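Local atomic coordinates of reticulocyte-binding protein 2a (Plasmodium vivax, PDB entry 4Z8N), a protein that probably binds receptors on the surface of young red blood cells through this helical erythrocyte-binding domain, helping the malaria parasite to invade them. Residues L137-T148 with I240-K250. Sequence-based numbering, arbitrary orientation.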
loop_
_atom_site.group_PDB
_atom_site.type_symbol
_atom_site.label_atom_id
_atom_site.label_comp_id
_atom_site.label_asym_id
_atom_site.label_seq_id
_atom_site.Cartn_x
_atom_site.Cartn_y
_atom_site.Cartn_z
ATOM N N LEU A 137 11.274 26.617 -6.355
ATOM C CA LEU A 137 11.299 27.251 -5.042
ATOM C C LEU A 137 12.367 28.339 -4.940
ATOM O O LEU A 137 12.561 28.924 -3.874
ATOM C CB LEU A 137 11.509 26.203 -3.949
ATOM C CG LEU A 137 10.270 25.921 -3.094
ATOM C CD1 LEU A 137 9.107 25.472 -3.964
ATOM C CD2 LEU A 137 10.573 24.886 -2.020
ATOM N N ASN A 138 13.060 28.612 -6.043
ATOM C CA ASN A 138 13.924 29.784 -6.112
ATOM C C ASN A 138 13.075 31.047 -6.191
ATOM O O ASN A 138 13.565 32.154 -5.972
ATOM C CB ASN A 138 14.872 29.712 -7.314
ATOM C CG ASN A 138 15.963 28.669 -7.143
ATOM O OD1 ASN A 138 16.363 28.344 -6.025
ATOM N ND2 ASN A 138 16.462 28.149 -8.261
ATOM N N SER A 139 11.794 30.866 -6.505
ATOM C CA SER A 139 10.846 31.972 -6.595
ATOM C C SER A 139 10.501 32.527 -5.217
ATOM O O SER A 139 9.943 33.619 -5.104
ATOM C CB SER A 139 9.570 31.529 -7.312
ATOM O OG SER A 139 9.841 31.160 -8.653
ATOM N N VAL A 140 10.821 31.766 -4.175
ATOM C CA VAL A 140 10.685 32.261 -2.812
ATOM C C VAL A 140 11.597 33.469 -2.647
ATOM O O VAL A 140 12.819 33.352 -2.727
ATOM C CB VAL A 140 11.033 31.185 -1.772
ATOM C CG1 VAL A 140 10.930 31.756 -0.367
ATOM C CG2 VAL A 140 10.113 29.986 -1.930
ATOM N N LYS A 141 10.990 34.628 -2.420
ATOM C CA LYS A 141 11.683 35.905 -2.557
ATOM C C LYS A 141 12.823 36.124 -1.561
ATOM O O LYS A 141 13.803 36.798 -1.883
ATOM C CB LYS A 141 10.669 37.045 -2.455
ATOM C CG LYS A 141 9.623 37.003 -3.562
ATOM C CD LYS A 141 8.705 38.213 -3.533
ATOM C CE LYS A 141 7.843 38.263 -4.786
ATOM N NZ LYS A 141 6.475 38.780 -4.511
ATOM N N CYS A 142 12.707 35.561 -0.362
ATOM C CA CYS A 142 13.800 35.640 0.604
ATOM C C CYS A 142 14.974 34.784 0.122
ATOM O O CYS A 142 14.774 33.782 -0.560
ATOM C CB CYS A 142 13.339 35.195 1.993
ATOM S SG CYS A 142 13.093 33.414 2.169
ATOM N N THR A 143 16.195 35.179 0.473
ATOM C CA THR A 143 17.392 34.522 -0.056
ATOM C C THR A 143 18.203 33.815 1.035
ATOM O O THR A 143 18.532 32.633 0.909
ATOM C CB THR A 143 18.299 35.542 -0.798
ATOM O OG1 THR A 143 17.880 35.649 -2.165
ATOM C CG2 THR A 143 19.758 35.099 -0.777
ATOM N N ASP A 144 18.523 34.544 2.101
ATOM C CA ASP A 144 19.331 34.016 3.194
ATOM C C ASP A 144 18.513 34.223 4.472
ATOM O O ASP A 144 18.671 33.511 5.462
ATOM C CB ASP A 144 20.703 34.722 3.223
ATOM C CG ASP A 144 21.615 34.274 4.379
ATOM O OD1 ASP A 144 21.147 33.857 5.456
ATOM O OD2 ASP A 144 22.848 34.318 4.185
ATOM N N ALA A 145 17.585 35.171 4.411
ATOM C CA ALA A 145 16.819 35.577 5.585
ATOM C C ALA A 145 15.461 34.883 5.720
ATOM O O ALA A 145 14.588 35.380 6.429
ATOM C CB ALA A 145 16.624 37.085 5.563
ATOM N N CYS A 146 15.291 33.737 5.061
ATOM C CA CYS A 146 13.994 33.050 5.006
ATOM C C CYS A 146 13.395 32.724 6.377
ATOM O O CYS A 146 14.044 32.109 7.222
ATOM C CB CYS A 146 14.120 31.759 4.194
ATOM S SG CYS A 146 14.558 32.010 2.462
ATOM N N GLU A 147 12.145 33.138 6.580
ATOM C CA GLU A 147 11.439 32.894 7.835
ATOM C C GLU A 147 10.770 31.521 7.820
ATOM O O GLU A 147 10.381 31.022 6.764
ATOM C CB GLU A 147 10.403 33.993 8.087
ATOM C CG GLU A 147 9.983 34.146 9.541
ATOM C CD GLU A 147 9.153 35.397 9.775
ATOM O OE1 GLU A 147 8.757 36.043 8.783
ATOM O OE2 GLU A 147 8.902 35.738 10.950
ATOM N N THR A 148 10.630 30.920 8.997
ATOM C CA THR A 148 10.181 29.537 9.103
ATOM C C THR A 148 8.699 29.396 9.451
ATOM O O THR A 148 8.285 28.379 10.009
ATOM C CB THR A 148 11.006 28.779 10.160
ATOM O OG1 THR A 148 10.798 29.375 11.447
ATOM C CG2 THR A 148 12.487 28.834 9.817
ATOM N N ILE A 240 14.495 24.595 15.639
ATOM C CA ILE A 240 14.826 25.324 14.426
ATOM C C ILE A 240 14.920 26.810 14.767
ATOM O O ILE A 240 14.167 27.310 15.607
ATOM C CB ILE A 240 13.783 25.067 13.298
ATOM C CG1 ILE A 240 14.483 24.788 11.965
ATOM C CG2 ILE A 240 12.782 26.213 13.166
ATOM C CD1 ILE A 240 15.337 23.537 11.976
ATOM N N PRO A 241 15.883 27.513 14.156
ATOM C CA PRO A 241 15.965 28.960 14.368
ATOM C C PRO A 241 14.848 29.680 13.626
ATOM O O PRO A 241 14.376 29.172 12.609
ATOM C CB PRO A 241 17.339 29.323 13.798
ATOM C CG PRO A 241 17.623 28.261 12.798
ATOM C CD PRO A 241 16.998 27.007 13.337
ATOM N N PRO A 242 14.420 30.846 14.133
ATOM C CA PRO A 242 13.377 31.644 13.478
ATOM C C PRO A 242 13.756 32.028 12.048
ATOM O O PRO A 242 12.876 32.296 11.228
ATOM C CB PRO A 242 13.275 32.886 14.370
ATOM C CG PRO A 242 13.773 32.436 15.704
ATOM C CD PRO A 242 14.860 31.447 15.405
ATOM N N GLN A 243 15.056 32.050 11.764
ATOM C CA GLN A 243 15.560 32.391 10.439
ATOM C C GLN A 243 16.521 31.321 9.917
ATOM O O GLN A 243 17.444 30.912 10.619
ATOM C CB GLN A 243 16.265 33.750 10.471
ATOM C CG GLN A 243 15.491 34.859 11.173
ATOM C CD GLN A 243 14.514 35.572 10.257
ATOM O OE1 GLN A 243 13.980 34.983 9.318
ATOM N NE2 GLN A 243 14.281 36.853 10.525
ATOM N N VAL A 244 16.293 30.868 8.687
ATOM C CA VAL A 244 17.197 29.928 8.028
ATOM C C VAL A 244 17.458 30.378 6.591
ATOM O O VAL A 244 16.666 31.131 6.024
ATOM C CB VAL A 244 16.634 28.482 8.015
ATOM C CG1 VAL A 244 16.398 27.977 9.430
ATOM C CG2 VAL A 244 15.354 28.410 7.196
ATOM N N PRO A 245 18.583 29.938 6.003
ATOM C CA PRO A 245 18.808 30.206 4.579
ATOM C C PRO A 245 17.858 29.391 3.703
ATOM O O PRO A 245 17.329 28.377 4.163
ATOM C CB PRO A 245 20.265 29.783 4.364
ATOM C CG PRO A 245 20.540 28.805 5.459
ATOM C CD PRO A 245 19.746 29.290 6.634
ATOM N N LEU A 246 17.652 29.827 2.464
ATOM C CA LEU A 246 16.682 29.197 1.571
ATOM C C LEU A 246 17.009 27.738 1.265
ATOM O O LEU A 246 16.112 26.894 1.229
ATOM C CB LEU A 246 16.576 29.982 0.261
ATOM C CG LEU A 246 15.615 29.400 -0.780
ATOM C CD1 LEU A 246 14.205 29.290 -0.215
ATOM C CD2 LEU A 246 15.620 30.233 -2.052
ATOM N N SER A 247 18.287 27.447 1.038
ATOM C CA SER A 247 18.721 26.087 0.729
ATOM C C SER A 247 18.308 25.123 1.836
ATOM O O SER A 247 17.934 23.978 1.575
ATOM C CB SER A 247 20.234 26.038 0.526
ATOM O OG SER A 247 20.917 26.347 1.729
ATOM N N THR A 248 18.378 25.601 3.073
ATOM C CA THR A 248 17.933 24.831 4.225
ATOM C C THR A 248 16.414 24.696 4.219
ATOM O O THR A 248 15.874 23.620 4.474
ATOM C CB THR A 248 18.386 25.486 5.545
ATOM O OG1 THR A 248 19.817 25.525 5.596
ATOM C CG2 THR A 248 17.859 24.708 6.743
ATOM N N LEU A 249 15.738 25.799 3.913
ATOM C CA LEU A 249 14.281 25.851 3.921
ATOM C C LEU A 249 13.661 24.840 2.964
ATOM O O LEU A 249 12.669 24.190 3.298
ATOM C CB LEU A 249 13.801 27.258 3.564
ATOM C CG LEU A 249 12.319 27.532 3.814
ATOM C CD1 LEU A 249 12.046 27.630 5.307
ATOM C CD2 LEU A 249 11.870 28.795 3.092
ATOM N N LYS A 250 14.244 24.718 1.775
ATOM C CA LYS A 250 13.759 23.771 0.776
ATOM C C LYS A 250 13.778 22.347 1.314
ATOM O O LYS A 250 12.821 21.591 1.137
ATOM C CB LYS A 250 14.598 23.852 -0.503
ATOM C CG LYS A 250 14.446 25.147 -1.276
ATOM C CD LYS A 250 14.789 24.939 -2.742
ATOM C CE LYS A 250 15.933 25.833 -3.183
ATOM N NZ LYS A 250 16.212 25.697 -4.640
#
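The ammonium NZ of Lys-250 comes to the carboxamide of Asn-138 from above its plane, 44° out of it and 3.0 Å from OD1, so the bond misses the lone-pair directions. The stronger partner of NZ is the backbone O of Tyr-134, near the end of helix 119-136. Lysine suits this place because its long chain, bent at chi3, runs past Leu-137, with CD 3.7 Å from the leucine CB, before its charge reaches the exposed amide. One turn earlier, Leu-246 fills the bend of loop 137-148. Its CG stands anti to the backbone N (chi1 178°), and leucine's branched end lets CD1 touch both Val-140 CB, at 4.0 Å, and SG of Cys-146. That sulfur is bonded to Cys-142, tying the loop to itself. Beyond it the backbones pair around Glu-147 and Gln-243 in a single antiparallel bridge: Val-244 N gives a nearly straight bond (170°) to Cys-146 O, 3.0 Å away, and Thr-148 N a weak one to Pro-242 O. Threonine also offers its methyl CG2 to Val-244 CG2, 3.9 Å off. The disulfide thus stiffens one loop, while apolar packing, backbone pairing and the lysine-amide bond join it to the start of helix 246-297 and the turn before it, at one tip of the elongated domain.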